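Local coordinates for uncharacterized protein (Bacteroides ovatus, PDB 4IRT) that is of unknown function but, as a putative neuraminidase with a BNR repeat-like, beta-propeller-type fold, may act on sialic acid-containing glycans, at residues H87-H92 against L137-R142; P115-D120 against V152-S157. One frame throughout, in Å; residues are numbered along the deposited sequence.

Contact 1 of 2, residues H87-H92 against L137-R142; sequences HVSFDH and LLFVYR. With EDO (1,2-ethanediol), chain L.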
loop_
_atom_site.group_PDB
_atom_site.type_symbol
_atom_site.label_atom_id
_atom_site.label_comp_id
_atom_site.label_asym_id
_atom_site.label_seq_id
_atom_site.Cartn_x
_atom_site.Cartn_y
_atom_site.Cartn_z
ATOM N N HIS A 87 -10.105 -9.910 -8.418
ATOM C CA HIS A 87 -10.841 -8.669 -8.333
ATOM C C HIS A 87 -9.851 -7.541 -8.629
ATOM O O HIS A 87 -8.760 -7.532 -8.072
ATOM C CB HIS A 87 -11.368 -8.464 -6.925
ATOM C CG HIS A 87 -12.369 -9.484 -6.502
ATOM N ND1 HIS A 87 -13.688 -9.175 -6.250
ATOM C CD2 HIS A 87 -12.250 -10.820 -6.309
ATOM C CE1 HIS A 87 -14.335 -10.275 -5.905
ATOM N NE2 HIS A 87 -13.481 -11.281 -5.907
ATOM N N VAL A 88 -10.235 -6.597 -9.478
ATOM C CA VAL A 88 -9.326 -5.540 -9.864
ATOM C C VAL A 88 -10.066 -4.214 -10.019
ATOM O O VAL A 88 -11.152 -4.146 -10.590
ATOM C CB VAL A 88 -8.544 -5.910 -11.147
ATOM C CG1 VAL A 88 -9.475 -6.011 -12.341
ATOM C CG2 VAL A 88 -7.419 -4.923 -11.403
ATOM N N SER A 89 -9.450 -3.159 -9.508
ATOM C CA SER A 89 -10.005 -1.825 -9.559
ATOM C C SER A 89 -8.870 -0.886 -9.962
ATOM O O SER A 89 -7.741 -1.025 -9.492
ATOM C CB SER A 89 -10.641 -1.459 -8.198
ATOM O OG SER A 89 -11.336 -0.216 -8.254
ATOM N N PHE A 90 -9.161 0.058 -10.846
ATOM C CA PHE A 90 -8.097 0.788 -11.531
ATOM C C PHE A 90 -8.527 2.144 -12.043
ATOM O O PHE A 90 -9.704 2.391 -12.230
ATOM C CB PHE A 90 -7.596 -0.017 -12.719
ATOM C CG PHE A 90 -8.684 -0.532 -13.613
ATOM C CD1 PHE A 90 -9.406 -1.649 -13.280
ATOM C CD2 PHE A 90 -8.981 0.113 -14.808
ATOM C CE1 PHE A 90 -10.422 -2.111 -14.106
ATOM C CE2 PHE A 90 -10.002 -0.348 -15.652
ATOM C CZ PHE A 90 -10.709 -1.468 -15.301
ATOM N N ASP A 91 -7.540 2.978 -12.312
ATOM C CA ASP A 91 -7.706 4.177 -13.140
ATOM C C ASP A 91 -8.661 5.238 -12.575
ATOM O O ASP A 91 -9.597 5.707 -13.272
ATOM C CB ASP A 91 -8.151 3.773 -14.559
ATOM C CG ASP A 91 -8.172 4.961 -15.511
ATOM O OD1 ASP A 91 -7.323 5.865 -15.338
ATOM O OD2 ASP A 91 -9.044 5.013 -16.393
ATOM N N HIS A 92 -8.407 5.652 -11.337
ATOM C CA HIS A 92 -9.181 6.708 -10.722
ATOM C C HIS A 92 -8.353 7.888 -10.213
ATOM O O HIS A 92 -7.311 7.723 -9.542
ATOM C CB HIS A 92 -9.915 6.226 -9.483
ATOM C CG HIS A 92 -10.614 4.910 -9.619
ATOM N ND1 HIS A 92 -10.011 3.719 -9.275
ATOM C CD2 HIS A 92 -11.892 4.607 -9.962
ATOM C CE1 HIS A 92 -10.887 2.735 -9.414
ATOM N NE2 HIS A 92 -12.036 3.247 -9.821
ATOM N N LEU A 137 -13.432 -10.567 0.893
ATOM C CA LEU A 137 -12.512 -9.465 0.653
ATOM C C LEU A 137 -12.986 -8.177 1.301
ATOM O O LEU A 137 -14.187 -7.981 1.509
ATOM C CB LEU A 137 -12.303 -9.195 -0.840
ATOM C CG LEU A 137 -11.691 -10.303 -1.680
ATOM C CD1 LEU A 137 -11.470 -9.823 -3.106
ATOM C CD2 LEU A 137 -10.418 -10.810 -1.025
ATOM N N LEU A 138 -12.023 -7.309 1.609
ATOM C CA LEU A 138 -12.280 -5.925 1.998
ATOM C C LEU A 138 -11.854 -5.007 0.867
ATOM O O LEU A 138 -10.845 -5.263 0.216
ATOM C CB LEU A 138 -11.458 -5.579 3.231
ATOM C CG LEU A 138 -12.002 -4.456 4.091
ATOM C CD1 LEU A 138 -13.219 -4.908 4.888
ATOM C CD2 LEU A 138 -10.910 -3.947 5.023
ATOM N N PHE A 139 -12.618 -3.942 0.646
ATOM C CA PHE A 139 -12.238 -2.905 -0.297
ATOM C C PHE A 139 -12.342 -1.581 0.414
ATOM O O PHE A 139 -13.316 -1.304 1.087
ATOM C CB PHE A 139 -13.137 -2.892 -1.505
ATOM C CG PHE A 139 -12.727 -1.910 -2.599
ATOM C CD1 PHE A 139 -11.592 -2.129 -3.374
ATOM C CD2 PHE A 139 -13.533 -0.831 -2.900
ATOM C CE1 PHE A 139 -11.269 -1.275 -4.428
ATOM C CE2 PHE A 139 -13.222 0.027 -3.937
ATOM C CZ PHE A 139 -12.099 -0.192 -4.705
ATOM N N VAL A 140 -11.320 -0.772 0.240
ATOM C CA VAL A 140 -11.284 0.551 0.817
ATOM C C VAL A 140 -10.936 1.551 -0.276
ATOM O O VAL A 140 -10.111 1.260 -1.153
ATOM C CB VAL A 140 -10.285 0.691 1.975
ATOM C CG1 VAL A 140 -10.298 2.120 2.486
ATOM C CG2 VAL A 140 -10.626 -0.264 3.094
ATOM N N TYR A 141 -11.572 2.718 -0.223
ATOM C CA TYR A 141 -11.237 3.791 -1.149
ATOM C C TYR A 141 -11.563 5.135 -0.520
ATOM O O TYR A 141 -12.250 5.186 0.505
ATOM C CB TYR A 141 -11.974 3.601 -2.488
ATOM C CG TYR A 141 -13.497 3.719 -2.457
ATOM C CD1 TYR A 141 -14.274 2.661 -2.025
ATOM C CD2 TYR A 141 -14.151 4.882 -2.855
ATOM C CE1 TYR A 141 -15.651 2.742 -2.000
ATOM C CE2 TYR A 141 -15.535 4.968 -2.843
ATOM C CZ TYR A 141 -16.287 3.887 -2.409
ATOM O OH TYR A 141 -17.678 3.936 -2.380
ATOM N N ARG A 142 -11.046 6.188 -1.155
ATOM C CA ARG A 142 -11.366 7.562 -0.776
ATOM C C ARG A 142 -12.445 8.087 -1.714
ATOM O O ARG A 142 -12.304 8.087 -2.947
ATOM C CB ARG A 142 -10.160 8.516 -0.834
ATOM C CG ARG A 142 -10.507 9.921 -0.332
ATOM C CD ARG A 142 -9.417 10.971 -0.519
ATOM N NE ARG A 142 -9.305 11.468 -1.886
ATOM C CZ ARG A 142 -8.284 12.212 -2.323
ATOM N NH1 ARG A 142 -7.318 12.559 -1.482
ATOM N NH2 ARG A 142 -8.234 12.619 -3.580
HETATM C C1 EDO L . -10.280 8.050 -15.572
HETATM O O1 EDO L . -10.434 8.662 -16.884
HETATM C C2 EDO L . -11.512 7.247 -15.161
HETATM O O2 EDO L . -11.537 5.941 -15.774
#

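Contact 2 of 2, residues P115-D120 against V152-S157; sequences PMTGVD and VMNRYS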
loop_
_atom_site.group_PDB
_atom_site.type_symbol
_atom_site.label_atom_id
_atom_site.label_comp_id
_atom_site.label_asym_id
_atom_site.label_seq_id
_atom_site.Cartn_x
_atom_site.Cartn_y
_atom_site.Cartn_z
ATOM N N PRO A 115 -20.658 -2.245 -10.599
ATOM C CA PRO A 115 -20.722 -1.582 -9.314
ATOM C C PRO A 115 -20.365 -2.536 -8.190
ATOM O O PRO A 115 -20.288 -3.756 -8.409
ATOM C CB PRO A 115 -22.191 -1.155 -9.208
ATOM C CG PRO A 115 -22.946 -2.172 -9.997
ATOM C CD PRO A 115 -22.002 -2.628 -11.093
HETATM N N MSE A 116 -20.121 -1.986 -7.002
HETATM C CA MSE A 116 -20.000 -2.787 -5.805
HETATM C C MSE A 116 -21.331 -2.712 -5.100
HETATM O O MSE A 116 -22.122 -3.667 -5.175
HETATM C CB MSE A 116 -18.814 -2.322 -4.962
HETATM C CG MSE A 116 -17.488 -2.776 -5.604
HETATM SE SE MSE A 116 -16.023 -1.998 -4.549
HETATM C CE MSE A 116 -14.595 -3.045 -5.385
ATOM N N THR A 117 -21.622 -1.587 -4.448
ATOM C CA THR A 117 -22.971 -1.367 -3.849
ATOM C C THR A 117 -23.839 -0.402 -4.658
ATOM O O THR A 117 -25.054 -0.269 -4.425
ATOM C CB THR A 117 -22.845 -0.843 -2.422
ATOM O OG1 THR A 117 -22.425 0.528 -2.437
ATOM C CG2 THR A 117 -21.841 -1.668 -1.670
ATOM N N GLY A 118 -23.225 0.288 -5.607
ATOM C CA GLY A 118 -23.907 1.308 -6.403
ATOM C C GLY A 118 -24.132 2.628 -5.685
ATOM O O GLY A 118 -24.802 3.514 -6.219
ATOM N N VAL A 119 -23.586 2.773 -4.482
ATOM C CA VAL A 119 -23.765 3.983 -3.685
ATOM C C VAL A 119 -22.418 4.602 -3.379
ATOM O O VAL A 119 -21.490 3.903 -2.957
ATOM C CB VAL A 119 -24.461 3.669 -2.334
ATOM C CG1 VAL A 119 -24.730 4.953 -1.545
ATOM C CG2 VAL A 119 -25.751 2.888 -2.561
ATOM N N ASP A 120 -22.323 5.924 -3.552
ATOM C CA ASP A 120 -21.074 6.654 -3.276
ATOM C C ASP A 120 -19.906 6.109 -4.115
ATOM O O ASP A 120 -18.804 6.006 -3.626
ATOM C CB ASP A 120 -20.658 6.581 -1.790
ATOM C CG ASP A 120 -21.787 6.896 -0.829
ATOM O OD1 ASP A 120 -22.623 7.769 -1.136
ATOM O OD2 ASP A 120 -21.824 6.259 0.254
ATOM N N VAL A 152 -14.182 4.993 2.669
ATOM C CA VAL A 152 -15.313 4.094 2.514
ATOM C C VAL A 152 -14.798 2.659 2.456
ATOM O O VAL A 152 -13.815 2.379 1.776
ATOM C CB VAL A 152 -16.095 4.419 1.237
ATOM C CG1 VAL A 152 -17.243 3.459 1.013
ATOM C CG2 VAL A 152 -16.587 5.861 1.297
HETATM N N MSE A 153 -15.495 1.780 3.166
HETATM C CA MSE A 153 -15.087 0.407 3.366
HETATM C C MSE A 153 -16.237 -0.531 3.100
HETATM O O MSE A 153 -17.340 -0.419 3.674
HETATM C CB MSE A 153 -14.524 0.268 4.785
HETATM C CG MSE A 153 -14.223 -1.169 5.189
HETATM SE SE MSE A 153 -13.564 -1.305 7.037
HETATM C CE MSE A 153 -11.875 -0.334 6.882
ATOM N N ASN A 154 -15.974 -1.466 2.202
ATOM C CA ASN A 154 -16.920 -2.486 1.805
ATOM C C ASN A 154 -16.363 -3.875 2.048
ATOM O O ASN A 154 -15.154 -4.057 2.166
ATOM C CB ASN A 154 -17.180 -2.392 0.309
ATOM C CG ASN A 154 -17.826 -1.092 -0.113
ATOM O OD1 ASN A 154 -18.535 -0.440 0.648
ATOM N ND2 ASN A 154 -17.590 -0.717 -1.374
ATOM N N ARG A 155 -17.262 -4.856 2.060
ATOM C CA ARG A 155 -16.905 -6.253 2.197
ATOM C C ARG A 155 -17.548 -7.086 1.104
ATOM O O ARG A 155 -18.722 -6.898 0.776
ATOM C CB ARG A 155 -17.319 -6.814 3.562
ATOM C CG ARG A 155 -16.988 -8.300 3.754
ATOM C CD ARG A 155 -17.258 -8.712 5.191
ATOM N NE ARG A 155 -17.184 -10.159 5.439
ATOM C CZ ARG A 155 -17.476 -10.719 6.618
ATOM N NH1 ARG A 155 -17.864 -9.972 7.660
ATOM N NH2 ARG A 155 -17.420 -12.032 6.762
ATOM N N TYR A 156 -16.779 -8.025 0.561
ATOM C CA TYR A 156 -17.267 -8.960 -0.453
ATOM C C TYR A 156 -17.521 -10.301 0.187
ATOM O O TYR A 156 -16.598 -10.938 0.691
ATOM C CB TYR A 156 -16.245 -9.142 -1.561
ATOM C CG TYR A 156 -16.705 -10.062 -2.673
ATOM C CD1 TYR A 156 -17.675 -9.645 -3.583
ATOM C CD2 TYR A 156 -16.166 -11.331 -2.825
ATOM C CE1 TYR A 156 -18.096 -10.468 -4.624
ATOM C CE2 TYR A 156 -16.579 -12.168 -3.872
ATOM C CZ TYR A 156 -17.540 -11.723 -4.756
ATOM O OH TYR A 156 -17.959 -12.523 -5.781
ATOM N N SER A 157 -18.782 -10.720 0.177
ATOM C CA SER A 157 -19.165 -12.008 0.753
ATOM C C SER A 157 -18.986 -13.049 -0.324
ATOM O O SER A 157 -19.649 -13.003 -1.345
ATOM C CB SER A 157 -20.615 -11.997 1.219
ATOM O OG SER A 157 -21.038 -13.322 1.547
#

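Contact 1 of 2, residues H87-H92 against L137-R142
Leu-137 lays its CD1 methyl over one face of the His-87 imidazole, in a CH-pi contact 3.6 Å from the methyl carbon to the ring centroid and 17° off the ring normal. The methyl is displaced toward the rim, where its closest carbon is His-87 CD2 at 3.4 Å. With CG anti to its own carbonyl carbon (chi1 -62°) and CD1 continuing in an extended line (chi2 -176°), Leu-137 reaches straight across between the sheets.

Two residues along, Ser-89 meets the far end of the Phe-139 ring obliquely: OG lies 3.6 Å from Phe-139 CZ, and CB rests 3.8 Å from CE1. The Ser-89 hydroxyl is hydrogen-bonded to the carbonyl oxygen of Asn-98. Both pairs are buried, although the strands stand too far apart for backbone pairing, with CA atoms of Ser-89 and Phe-139 9.6 Å apart. Beyond Ser-89 the contact loosens: Phe-90 and His-92 do not touch strand 137-143, and at partly exposed Asp-91, OD2 accepts a 2.7 Å hydrogen bond from O2 of a 1,2-ethanediol probably left from crystallisation.

Replacing His-87 by an alanine is likely to open a gap beneath Leu-137 CD1 and leave Asp-81 and Tyr-99 without their imidazole partner. With both ring nitrogens satisfied, NE2 by Asp-81 and ND1 by Tyr-99, the buried imidazole can turn a face to the Leu-137 methyl.

Contact 2 of 2, residues P115-D120 against V152-S157
Asn-154 contributes the most surface here, its carboxamide projecting from strand 151-157 toward the loop 115-120 and meeting two successive side chains of it. The amide nitrogen comes up against the Met-116 side chain: Asn-154 ND2 is 3.8 Å from the selenium of Met-116, a selenomethionine in the crystal, and 4.1 Å from its CB. These are van der Waals contacts. Beyond CG the Met-116 chain is extended (chi2 175°, chi3 169°), which carries the selenium past the amide and deeper between loop and sheet, while the two side chains cross at a slant.

The other end of the amide looks to Thr-117, whose CG2 methyl sits a loose 4.2 Å from Asn-154 OD1. That oxygen has its polar partner elsewhere, in NH1 of Arg-165. The Thr-117 hydroxyl is engaged with its own loop: OG1 accepts from Val-119 N at 3.3 Å, an ST turn that shapes the bend through Gly-118.

Val-152, two residues back on the same face of the strand, is the third large contributor, yet it stays at a distance, its CG2 coming no nearer than 5.2 Å to Asp-120 CB. Arg-165 touches Val-152 and forms a salt bridge with OD2 of Asp-120, so it joins loop and strand at this end.

The loop runs from strand 99-101 of one antiparallel sheet to strand 124-131 of the next. It lies against one face of that second sheet, where Asn-154 stands on strand 151-157, between 137-143 and 162-167, and Met-116 also reaches Phe-139 and Trp-163 on those two flanking strands.

Contacts 1 and 2 have centres about 10 Å apart and use adjacent antiparallel strands, 137-143 and 151-157, joined by backbone hydrogen bonds, among them a probable one from Tyr-156 N to Leu-137 O at 2.8 Å. Phe-139 bridges the two: besides its contact 1 partner, its CD2 lies against the selenium of Met-116, a 3.2 Å approach short enough to be doubtful. Tyr-141 OH fastens the loop of contact 2 by a probable 2.7 Å hydrogen bond to Asp-120 O. Both meet one face of a four-stranded sheet, from the preceding sheet and the connecting loop respectively, consistent with successive blades of a beta-propeller. No active site is identified here, and the ethanediol does not indicate one.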